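Local atomic coordinates of Sensory/regulatory protein rpfC (Xanthomonas campestris pv. campestris, PDB entry 3M6M), a protein that carries a CheY-like receiver domain that binds magnesium and probably accepts a phosphoryl group in two-component signalling by a sensory histidine kinase. Residues M15-H23 / E57-M68; Y90-D99 / A113-V121. All coordinates share one frame; numbering follows the deposited sequence.

Contact 1 (M15-H23 / E57-M68); sequences MRMLVADDH and EDYDAVIVDLHM. With MG (magnesium ion), chain T.
Asp-22 and Asp-65 meet at a magnesium ion, each through one carboxylate oxygen: OD1 of Asp-22 lies 2.5 Å from the metal and OD2 of Asp-65 2.3 Å. The backbone carbonyl oxygen of His-67 is the third protein ligand. The two carboxylates are nearly coplanar (3° apart), their bound oxygens close together because both bind the same cation. Asp-22 reaches in with CG tucked between its backbone N and carbonyl carbon (chi1 56°). Asp-21 instead stacks its carboxylate on that of Asp-65, planes 6° apart. Two acids this close would be expected to repel, and the shared salt-bridge partner Lys-119 probably offsets that. OD1 of Asp-21 accepts the backbone N of His-23 in an Asx turn, and Asn-26 also donates to it.

Behind the acids, strands 16-20 and 61-65 run parallel, joined by backbone hydrogen bonds from Leu-18 N to Ala-61 O up to Asp-65 N to Ala-20 O (2.8 Å). This last bond holds the backbone at Asp-65, just behind its metal-binding carboxylate. At the far end, CB of Leu-18 sits over one face of the Tyr-59 ring, 4.0 Å from its centroid, while Arg-16 NH1 lies over the opposite face and makes a salt bridge to Glu-57 OE2 (3.3 Å). Acids at the C-terminal ends of neighbouring parallel strands, gathered round magnesium, are the hallmark of the receiver-domain acidic pocket, where Asp-65 is probably the phosphoacceptor.

Contact 2 (Y90-D99 / A113-V121); sequences YTPVVVLSAD and ARAFLAKPV
Val-95 and Phe-116 cross on one side of the sheet: the ring carbon CD1 of Phe-116 comes within 4.0 Å of Val-95 CB, and CE1 reaches Val-95 CG1. With CG anti to its own backbone N (chi1 -163°), Phe-116 lays its ring along strand 93-97 until CZ is 3.2 Å from Ser-97 OG. That hydroxyl donates to Asp-99 O (2.6 Å), and the same carbonyl oxygen lies at the ring's edge, in its plane, so the aromatic rim borders a polar turn.

On the other face, Leu-96 CD2 packs obliquely on Leu-117 CB at 3.7 Å and also meets CG2 of Val-121, while Val-94 CG2 rests on Ala-115 CB; helix 123-133 touches Leu-117 and Val-121. Lys-119 runs its methylene chain along Leu-96 CB, 3.6 Å from CD, and the Ser-97 backbone, bending at chi3 (83°). At the opposite end Tyr-90 OH touches Arg-114 CD near the guanidinium edge, ring and guanidinium planes 78° apart.

Between these layers the parallel strands are tied by nearly straight bonds at Val-95, whose N gives to Ala-115 O and whose O takes Leu-117 N. The final backbone bond of the pair, Lys-119 N to Ser-97 O (2.9 Å), meets its acceptor above the carbonyl plane. With stem and backbone N so held, Lys-119 NZ forms salt bridges with Asp-21 and Asp-65, and its ammonium probably balances the charge of these acids.

Contact 1 closes before contact 2 opens along the chain, and their centres lie 9 Å apart in one five-stranded parallel sheet of the CheY-like receiver domain. The strands run in the order 40-44, 16-20, 61-65, 93-97, 115-118, so contact 1 joins the second and third and contact 2 the fourth and fifth. Strands 61-65 and 93-97 bring them together, with Val-64 O 2.7 Å from Leu-96 N in a probable hydrogen bond. Helix 73-85 leads from one contact to the next, and helix 102-110 connects the strands of contact 2. The strands' C-terminal ends lie on the same edge of the sheet, where Lys-119 joins the metal-binding acids in a single site.

Contact 1 (M15-H23 / E57-M68)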
loop_
_atom_site.group_PDB
_atom_site.type_symbol
_atom_site.label_atom_id
_atom_site.label_comp_id
_atom_site.label_asym_id
_atom_site.label_seq_id
_atom_site.Cartn_x
_atom_site.Cartn_y
_atom_site.Cartn_z
ATOM N N MET D 15 -27.942 -39.192 13.007
ATOM C CA MET D 15 -26.662 -38.424 13.050
ATOM C C MET D 15 -25.901 -38.649 14.354
ATOM O O MET D 15 -26.503 -38.895 15.400
ATOM C CB MET D 15 -26.918 -36.927 12.858
ATOM C CG MET D 15 -27.382 -36.540 11.465
ATOM S SD MET D 15 -27.459 -34.753 11.227
ATOM C CE MET D 15 -28.130 -34.681 9.567
ATOM N N ARG D 16 -24.577 -38.562 14.277
ATOM C CA ARG D 16 -23.713 -38.680 15.447
ATOM C C ARG D 16 -23.364 -37.278 15.947
ATOM O O ARG D 16 -22.703 -36.502 15.249
ATOM C CB ARG D 16 -22.455 -39.480 15.097
ATOM C CG ARG D 16 -21.950 -40.376 16.217
ATOM C CD ARG D 16 -21.120 -41.529 15.662
ATOM N NE ARG D 16 -20.777 -42.508 16.693
ATOM C CZ ARG D 16 -19.589 -42.600 17.290
ATOM N NH1 ARG D 16 -18.603 -41.772 16.964
ATOM N NH2 ARG D 16 -19.386 -43.528 18.215
ATOM N N MET D 17 -23.822 -36.958 17.153
ATOM C CA MET D 17 -23.736 -35.596 17.679
ATOM C C MET D 17 -22.760 -35.445 18.836
ATOM O O MET D 17 -22.692 -36.295 19.727
ATOM C CB MET D 17 -25.120 -35.098 18.107
ATOM C CG MET D 17 -26.076 -34.845 16.960
ATOM S SD MET D 17 -25.595 -33.422 15.972
ATOM C CE MET D 17 -26.703 -33.602 14.583
ATOM N N LEU D 18 -22.009 -34.347 18.810
ATOM C CA LEU D 18 -21.101 -33.992 19.891
ATOM C C LEU D 18 -21.490 -32.626 20.452
ATOM O O LEU D 18 -21.591 -31.646 19.714
ATOM C CB LEU D 18 -19.648 -34.001 19.403
ATOM C CG LEU D 18 -18.509 -33.815 20.413
ATOM C CD1 LEU D 18 -18.598 -34.787 21.586
ATOM C CD2 LEU D 18 -17.177 -33.961 19.706
ATOM N N VAL D 19 -21.722 -32.581 21.761
ATOM C CA VAL D 19 -22.225 -31.379 22.421
ATOM C C VAL D 19 -21.272 -30.921 23.522
ATOM O O VAL D 19 -20.802 -31.731 24.323
ATOM C CB VAL D 19 -23.646 -31.606 23.010
ATOM C CG1 VAL D 19 -24.169 -30.340 23.669
ATOM C CG2 VAL D 19 -24.615 -32.068 21.928
ATOM N N ALA D 20 -20.990 -29.619 23.547
ATOM C CA ALA D 20 -20.157 -29.027 24.591
ATOM C C ALA D 20 -20.846 -27.848 25.279
ATOM O O ALA D 20 -21.241 -26.878 24.630
ATOM C CB ALA D 20 -18.808 -28.604 24.029
ATOM N N ASP D 21 -20.987 -27.957 26.598
ATOM C CA ASP D 21 -21.489 -26.876 27.445
ATOM C C ASP D 21 -20.965 -27.079 28.862
ATOM O O ASP D 21 -20.948 -28.206 29.366
ATOM C CB ASP D 21 -23.020 -26.839 27.443
ATOM C CG ASP D 21 -23.573 -25.550 28.023
ATOM O OD1 ASP D 21 -23.371 -25.292 29.231
ATOM O OD2 ASP D 21 -24.226 -24.798 27.272
ATOM N N ASP D 22 -20.547 -25.987 29.499
ATOM C CA ASP D 22 -19.936 -26.058 30.829
ATOM C C ASP D 22 -20.932 -26.305 31.969
ATOM O O ASP D 22 -20.533 -26.697 33.068
ATOM C CB ASP D 22 -19.063 -24.823 31.111
ATOM C CG ASP D 22 -19.820 -23.513 30.965
ATOM O OD1 ASP D 22 -20.397 -23.264 29.886
ATOM O OD2 ASP D 22 -19.817 -22.720 31.928
ATOM N N HIS D 23 -22.218 -26.085 31.702
ATOM C CA HIS D 23 -23.266 -26.331 32.694
ATOM C C HIS D 23 -23.985 -27.657 32.460
ATOM O O HIS D 23 -24.326 -27.999 31.325
ATOM C CB HIS D 23 -24.260 -25.167 32.740
ATOM C CG HIS D 23 -23.712 -23.939 33.399
ATOM N ND1 HIS D 23 -23.172 -22.888 32.687
ATOM C CD2 HIS D 23 -23.602 -23.603 34.706
ATOM C CE1 HIS D 23 -22.762 -21.954 33.528
ATOM N NE2 HIS D 23 -23.011 -22.364 34.758
ATOM N N GLU D 57 -12.978 -40.141 17.737
ATOM C CA GLU D 57 -14.096 -40.582 16.900
ATOM C C GLU D 57 -14.553 -39.475 15.950
ATOM O O GLU D 57 -14.271 -38.298 16.175
ATOM C CB GLU D 57 -15.272 -41.054 17.768
ATOM C CG GLU D 57 -15.113 -42.459 18.355
ATOM C CD GLU D 57 -15.031 -43.549 17.292
ATOM O OE1 GLU D 57 -14.128 -44.408 17.392
ATOM O OE2 GLU D 57 -15.862 -43.549 16.359
ATOM N N ASP D 58 -15.260 -39.864 14.893
ATOM C CA ASP D 58 -15.794 -38.916 13.917
ATOM C C ASP D 58 -17.270 -38.619 14.182
ATOM O O ASP D 58 -18.045 -39.518 14.515
ATOM C CB ASP D 58 -15.597 -39.446 12.493
ATOM C CG ASP D 58 -14.128 -39.622 12.131
ATOM O OD1 ASP D 58 -13.728 -40.761 11.807
ATOM O OD2 ASP D 58 -13.371 -38.626 12.176
ATOM N N TYR D 59 -17.644 -37.350 14.030
ATOM C CA TYR D 59 -19.008 -36.896 14.306
ATOM C C TYR D 59 -19.607 -36.145 13.119
ATOM O O TYR D 59 -18.886 -35.514 12.340
ATOM C CB TYR D 59 -19.039 -36.020 15.565
ATOM C CG TYR D 59 -18.604 -36.743 16.822
ATOM C CD1 TYR D 59 -19.529 -37.433 17.609
ATOM C CD2 TYR D 59 -17.266 -36.747 17.219
ATOM C CE1 TYR D 59 -19.130 -38.104 18.762
ATOM C CE2 TYR D 59 -16.858 -37.416 18.368
ATOM C CZ TYR D 59 -17.794 -38.089 19.134
ATOM O OH TYR D 59 -17.392 -38.751 20.271
ATOM N N ASP D 60 -20.929 -36.220 12.986
ATOM C CA ASP D 60 -21.632 -35.575 11.878
ATOM C C ASP D 60 -21.762 -34.066 12.066
ATOM O O ASP D 60 -21.747 -33.315 11.091
ATOM C CB ASP D 60 -23.006 -36.215 11.663
ATOM C CG ASP D 60 -22.917 -37.599 11.039
ATOM O OD1 ASP D 60 -22.127 -37.779 10.085
ATOM O OD2 ASP D 60 -23.645 -38.506 11.497
ATOM N N ALA D 61 -21.888 -33.636 13.320
ATOM C CA ALA D 61 -22.015 -32.221 13.661
ATOM C C ALA D 61 -21.650 -31.973 15.119
ATOM O O ALA D 61 -21.858 -32.837 15.975
ATOM C CB ALA D 61 -23.433 -31.723 13.377
ATOM N N VAL D 62 -21.107 -30.788 15.391
ATOM C CA VAL D 62 -20.733 -30.383 16.746
ATOM C C VAL D 62 -21.558 -29.171 17.186
ATOM O O VAL D 62 -21.607 -28.156 16.487
ATOM C CB VAL D 62 -19.217 -30.052 16.856
ATOM C CG1 VAL D 62 -18.862 -29.568 18.260
ATOM C CG2 VAL D 62 -18.359 -31.262 16.477
ATOM N N ILE D 63 -22.212 -29.296 18.339
ATOM C CA ILE D 63 -22.924 -28.179 18.955
ATOM C C ILE D 63 -22.115 -27.665 20.140
ATOM O O ILE D 63 -21.929 -28.378 21.129
ATOM C CB ILE D 63 -24.346 -28.572 19.428
ATOM C CG1 ILE D 63 -25.129 -29.252 18.298
ATOM C CG2 ILE D 63 -25.086 -27.341 19.946
ATOM C CD1 ILE D 63 -26.447 -29.877 18.731
ATOM N N VAL D 64 -21.633 -26.429 20.029
ATOM C CA VAL D 64 -20.774 -25.839 21.053
ATOM C C VAL D 64 -21.413 -24.624 21.738
ATOM O O VAL D 64 -22.059 -23.798 21.091
ATOM C CB VAL D 64 -19.362 -25.486 20.485
ATOM C CG1 VAL D 64 -19.413 -24.276 19.547
ATOM C CG2 VAL D 64 -18.363 -25.260 21.613
ATOM N N ASP D 65 -21.237 -24.541 23.054
ATOM C CA ASP D 65 -21.626 -23.365 23.823
ATOM C C ASP D 65 -20.558 -22.297 23.633
ATOM O O ASP D 65 -19.362 -22.581 23.751
ATOM C CB ASP D 65 -21.773 -23.724 25.307
ATOM C CG ASP D 65 -22.116 -22.525 26.181
ATOM O OD1 ASP D 65 -22.854 -21.621 25.729
ATOM O OD2 ASP D 65 -21.652 -22.495 27.341
ATOM N N LEU D 66 -20.989 -21.074 23.332
ATOM C CA LEU D 66 -20.055 -19.980 23.084
ATOM C C LEU D 66 -19.234 -19.623 24.318
ATOM O O LEU D 66 -18.009 -19.542 24.240
ATOM C CB LEU D 66 -20.772 -18.743 22.533
ATOM C CG LEU D 66 -19.933 -17.496 22.212
ATOM C CD1 LEU D 66 -18.799 -17.782 21.222
ATOM C CD2 LEU D 66 -20.825 -16.375 21.696
ATOM N N HIS D 67 -19.901 -19.419 25.450
ATOM C CA HIS D 67 -19.205 -18.975 26.653
ATOM C C HIS D 67 -18.940 -20.091 27.656
ATOM O O HIS D 67 -19.837 -20.543 28.372
ATOM C CB HIS D 67 -19.912 -17.776 27.288
ATOM C CG HIS D 67 -19.843 -16.539 26.448
ATOM N ND1 HIS D 67 -20.931 -16.042 25.763
ATOM C CD2 HIS D 67 -18.808 -15.716 26.159
ATOM C CE1 HIS D 67 -20.572 -14.956 25.102
ATOM N NE2 HIS D 67 -19.288 -14.738 25.322
ATOM N N MET D 68 -17.686 -20.531 27.672
ATOM C CA MET D 68 -17.191 -21.535 28.606
ATOM C C MET D 68 -15.857 -21.035 29.151
ATOM O O MET D 68 -15.133 -20.339 28.441
ATOM C CB MET D 68 -16.993 -22.883 27.903
ATOM C CG MET D 68 -18.258 -23.488 27.296
ATOM S SD MET D 68 -17.988 -25.045 26.416
ATOM C CE MET D 68 -16.961 -24.501 25.052
HETATM MG MG MG T . -21.809 -21.231 29.305
#

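Contact 2 (Y90-D99 / A113-V121)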
loop_
_atom_site.group_PDB
_atom_site.type_symbol
_atom_site.label_atom_id
_atom_site.label_comp_id
_atom_site.label_asym_id
_atom_site.label_seq_id
_atom_site.Cartn_x
_atom_site.Cartn_y
_atom_site.Cartn_z
ATOM N N TYR D 90 -13.172 -32.598 7.949
ATOM C CA TYR D 90 -14.115 -31.508 8.172
ATOM C C TYR D 90 -15.381 -32.003 8.861
ATOM O O TYR D 90 -15.930 -33.050 8.508
ATOM C CB TYR D 90 -14.485 -30.801 6.862
ATOM C CG TYR D 90 -15.494 -29.687 7.057
ATOM C CD1 TYR D 90 -15.086 -28.413 7.453
ATOM C CD2 TYR D 90 -16.861 -29.912 6.867
ATOM C CE1 TYR D 90 -16.009 -27.389 7.649
ATOM C CE2 TYR D 90 -17.794 -28.895 7.059
ATOM C CZ TYR D 90 -17.359 -27.636 7.450
ATOM O OH TYR D 90 -18.271 -26.623 7.639
ATOM N N THR D 91 -15.836 -31.237 9.846
ATOM C CA THR D 91 -17.115 -31.494 10.508
ATOM C C THR D 91 -17.791 -30.184 10.938
ATOM O O THR D 91 -17.150 -29.326 11.551
ATOM C CB THR D 91 -16.994 -32.525 11.676
ATOM O OG1 THR D 91 -17.942 -32.218 12.705
ATOM C CG2 THR D 91 -15.597 -32.540 12.264
ATOM N N PRO D 92 -19.084 -30.023 10.585
ATOM C CA PRO D 92 -19.870 -28.809 10.829
ATOM C C PRO D 92 -19.988 -28.455 12.308
ATOM O O PRO D 92 -20.155 -29.344 13.150
ATOM C CB PRO D 92 -21.253 -29.167 10.271
ATOM C CG PRO D 92 -21.000 -30.236 9.281
ATOM C CD PRO D 92 -19.866 -31.031 9.845
ATOM N N VAL D 93 -19.900 -27.161 12.610
ATOM C CA VAL D 93 -20.016 -26.674 13.981
ATOM C C VAL D 93 -21.103 -25.608 14.085
ATOM O O VAL D 93 -21.083 -24.611 13.356
ATOM C CB VAL D 93 -18.677 -26.098 14.511
ATOM C CG1 VAL D 93 -18.825 -25.646 15.962
ATOM C CG2 VAL D 93 -17.554 -27.118 14.388
ATOM N N VAL D 94 -22.050 -25.833 14.993
ATOM C CA VAL D 94 -23.084 -24.851 15.313
ATOM C C VAL D 94 -22.886 -24.317 16.736
ATOM O O VAL D 94 -22.651 -25.084 17.674
ATOM C CB VAL D 94 -24.520 -25.422 15.102
ATOM C CG1 VAL D 94 -24.627 -26.853 15.605
ATOM C CG2 VAL D 94 -25.580 -24.533 15.753
ATOM N N VAL D 95 -22.976 -22.998 16.879
ATOM C CA VAL D 95 -22.735 -22.334 18.158
ATOM C C VAL D 95 -24.045 -21.990 18.876
ATOM O O VAL D 95 -25.029 -21.597 18.242
ATOM C CB VAL D 95 -21.859 -21.060 17.981
ATOM C CG1 VAL D 95 -21.389 -20.530 19.330
ATOM C CG2 VAL D 95 -20.652 -21.357 17.099
ATOM N N LEU D 96 -24.043 -22.159 20.198
ATOM C CA LEU D 96 -25.168 -21.781 21.053
ATOM C C LEU D 96 -24.726 -20.807 22.135
ATOM O O LEU D 96 -23.675 -20.994 22.752
ATOM C CB LEU D 96 -25.777 -23.014 21.726
ATOM C CG LEU D 96 -26.642 -24.013 20.959
ATOM C CD1 LEU D 96 -27.159 -25.063 21.929
ATOM C CD2 LEU D 96 -27.804 -23.336 20.247
ATOM N N SER D 97 -25.535 -19.774 22.364
ATOM C CA SER D 97 -25.328 -18.846 23.483
ATOM C C SER D 97 -26.562 -18.004 23.789
ATOM O O SER D 97 -27.464 -17.874 22.957
ATOM C CB SER D 97 -24.122 -17.930 23.237
ATOM O OG SER D 97 -24.270 -17.201 22.036
ATOM N N ALA D 98 -26.593 -17.448 24.999
ATOM C CA ALA D 98 -27.576 -16.434 25.369
ATOM C C ALA D 98 -27.121 -15.074 24.837
ATOM O O ALA D 98 -27.897 -14.117 24.799
ATOM C CB ALA D 98 -27.756 -16.391 26.873
ATOM N N ASP D 99 -25.851 -15.011 24.439
ATOM C CA ASP D 99 -25.280 -13.862 23.743
ATOM C C ASP D 99 -25.702 -13.914 22.278
ATOM O O ASP D 99 -25.334 -14.837 21.547
ATOM C CB ASP D 99 -23.750 -13.884 23.856
ATOM C CG ASP D 99 -23.090 -12.601 23.355
ATOM O OD1 ASP D 99 -21.844 -12.534 23.386
ATOM O OD2 ASP D 99 -23.799 -11.662 22.934
ATOM N N ALA D 113 -18.105 -20.855 11.652
ATOM C CA ALA D 113 -19.294 -21.452 12.258
ATOM C C ALA D 113 -20.431 -21.493 11.244
ATOM O O ALA D 113 -20.772 -20.473 10.640
ATOM C CB ALA D 113 -19.713 -20.682 13.502
ATOM N N ARG D 114 -21.005 -22.677 11.057
ATOM C CA ARG D 114 -22.046 -22.879 10.052
ATOM C C ARG D 114 -23.415 -22.343 10.468
ATOM O O ARG D 114 -24.213 -21.947 9.615
ATOM C CB ARG D 114 -22.144 -24.354 9.661
ATOM C CG ARG D 114 -21.037 -24.813 8.728
ATOM C CD ARG D 114 -21.387 -26.135 8.070
ATOM N NE ARG D 114 -22.411 -25.993 7.034
ATOM C CZ ARG D 114 -22.164 -25.932 5.728
ATOM N NH1 ARG D 114 -20.919 -26.000 5.273
ATOM N NH2 ARG D 114 -23.170 -25.805 4.872
ATOM N N ALA D 115 -23.677 -22.335 11.773
ATOM C CA ALA D 115 -24.943 -21.840 12.312
ATOM C C ALA D 115 -24.765 -21.234 13.699
ATOM O O ALA D 115 -23.918 -21.675 14.479
ATOM C CB ALA D 115 -25.986 -22.953 12.346
ATOM N N PHE D 116 -25.574 -20.218 13.990
ATOM C CA PHE D 116 -25.585 -19.563 15.291
ATOM C C PHE D 116 -27.027 -19.475 15.782
ATOM O O PHE D 116 -27.834 -18.714 15.239
ATOM C CB PHE D 116 -24.964 -18.166 15.189
ATOM C CG PHE D 116 -24.554 -17.580 16.513
ATOM C CD1 PHE D 116 -23.211 -17.505 16.861
ATOM C CD2 PHE D 116 -25.506 -17.091 17.407
ATOM C CE1 PHE D 116 -22.820 -16.959 18.081
ATOM C CE2 PHE D 116 -25.126 -16.547 18.631
ATOM C CZ PHE D 116 -23.781 -16.479 18.967
ATOM N N LEU D 117 -27.344 -20.260 16.807
ATOM C CA LEU D 117 -28.704 -20.316 17.338
ATOM C C LEU D 117 -28.780 -19.839 18.783
ATOM O O LEU D 117 -27.854 -20.048 19.570
ATOM C CB LEU D 117 -29.278 -21.728 17.206
ATOM C CG LEU D 117 -29.592 -22.212 15.786
ATOM C CD1 LEU D 117 -29.550 -23.729 15.725
ATOM C CD2 LEU D 117 -30.938 -21.682 15.301
ATOM N N ALA D 118 -29.898 -19.199 19.119
ATOM C CA ALA D 118 -30.091 -18.600 20.435
ATOM C C ALA D 118 -30.392 -19.632 21.516
ATOM O O ALA D 118 -31.023 -20.661 21.259
ATOM C CB ALA D 118 -31.193 -17.542 20.380
ATOM N N LYS D 119 -29.917 -19.342 22.723
ATOM C CA LYS D 119 -30.251 -20.109 23.917
ATOM C C LYS D 119 -31.253 -19.314 24.770
ATOM O O LYS D 119 -31.125 -18.091 24.880
ATOM C CB LYS D 119 -28.984 -20.409 24.717
ATOM C CG LYS D 119 -28.222 -21.643 24.263
ATOM C CD LYS D 119 -26.864 -21.755 24.952
ATOM C CE LYS D 119 -26.949 -22.401 26.325
ATOM N NZ LYS D 119 -25.618 -22.419 26.990
ATOM N N PRO D 120 -32.256 -19.994 25.373
ATOM C CA PRO D 120 -32.544 -21.433 25.314
ATOM C C PRO D 120 -32.917 -21.884 23.908
ATOM O O PRO D 120 -33.624 -21.168 23.191
ATOM C CB PRO D 120 -33.734 -21.598 26.267
ATOM C CG PRO D 120 -34.358 -20.256 26.337
ATOM C CD PRO D 120 -33.226 -19.287 26.230
ATOM N N VAL D 121 -32.436 -23.061 23.525
ATOM C CA VAL D 121 -32.569 -23.536 22.152
ATOM C C VAL D 121 -34.004 -23.952 21.800
ATOM O O VAL D 121 -34.669 -24.655 22.566
ATOM C CB VAL D 121 -31.535 -24.659 21.829
ATOM C CG1 VAL D 121 -31.905 -25.983 22.504
ATOM C CG2 VAL D 121 -31.376 -24.833 20.325
#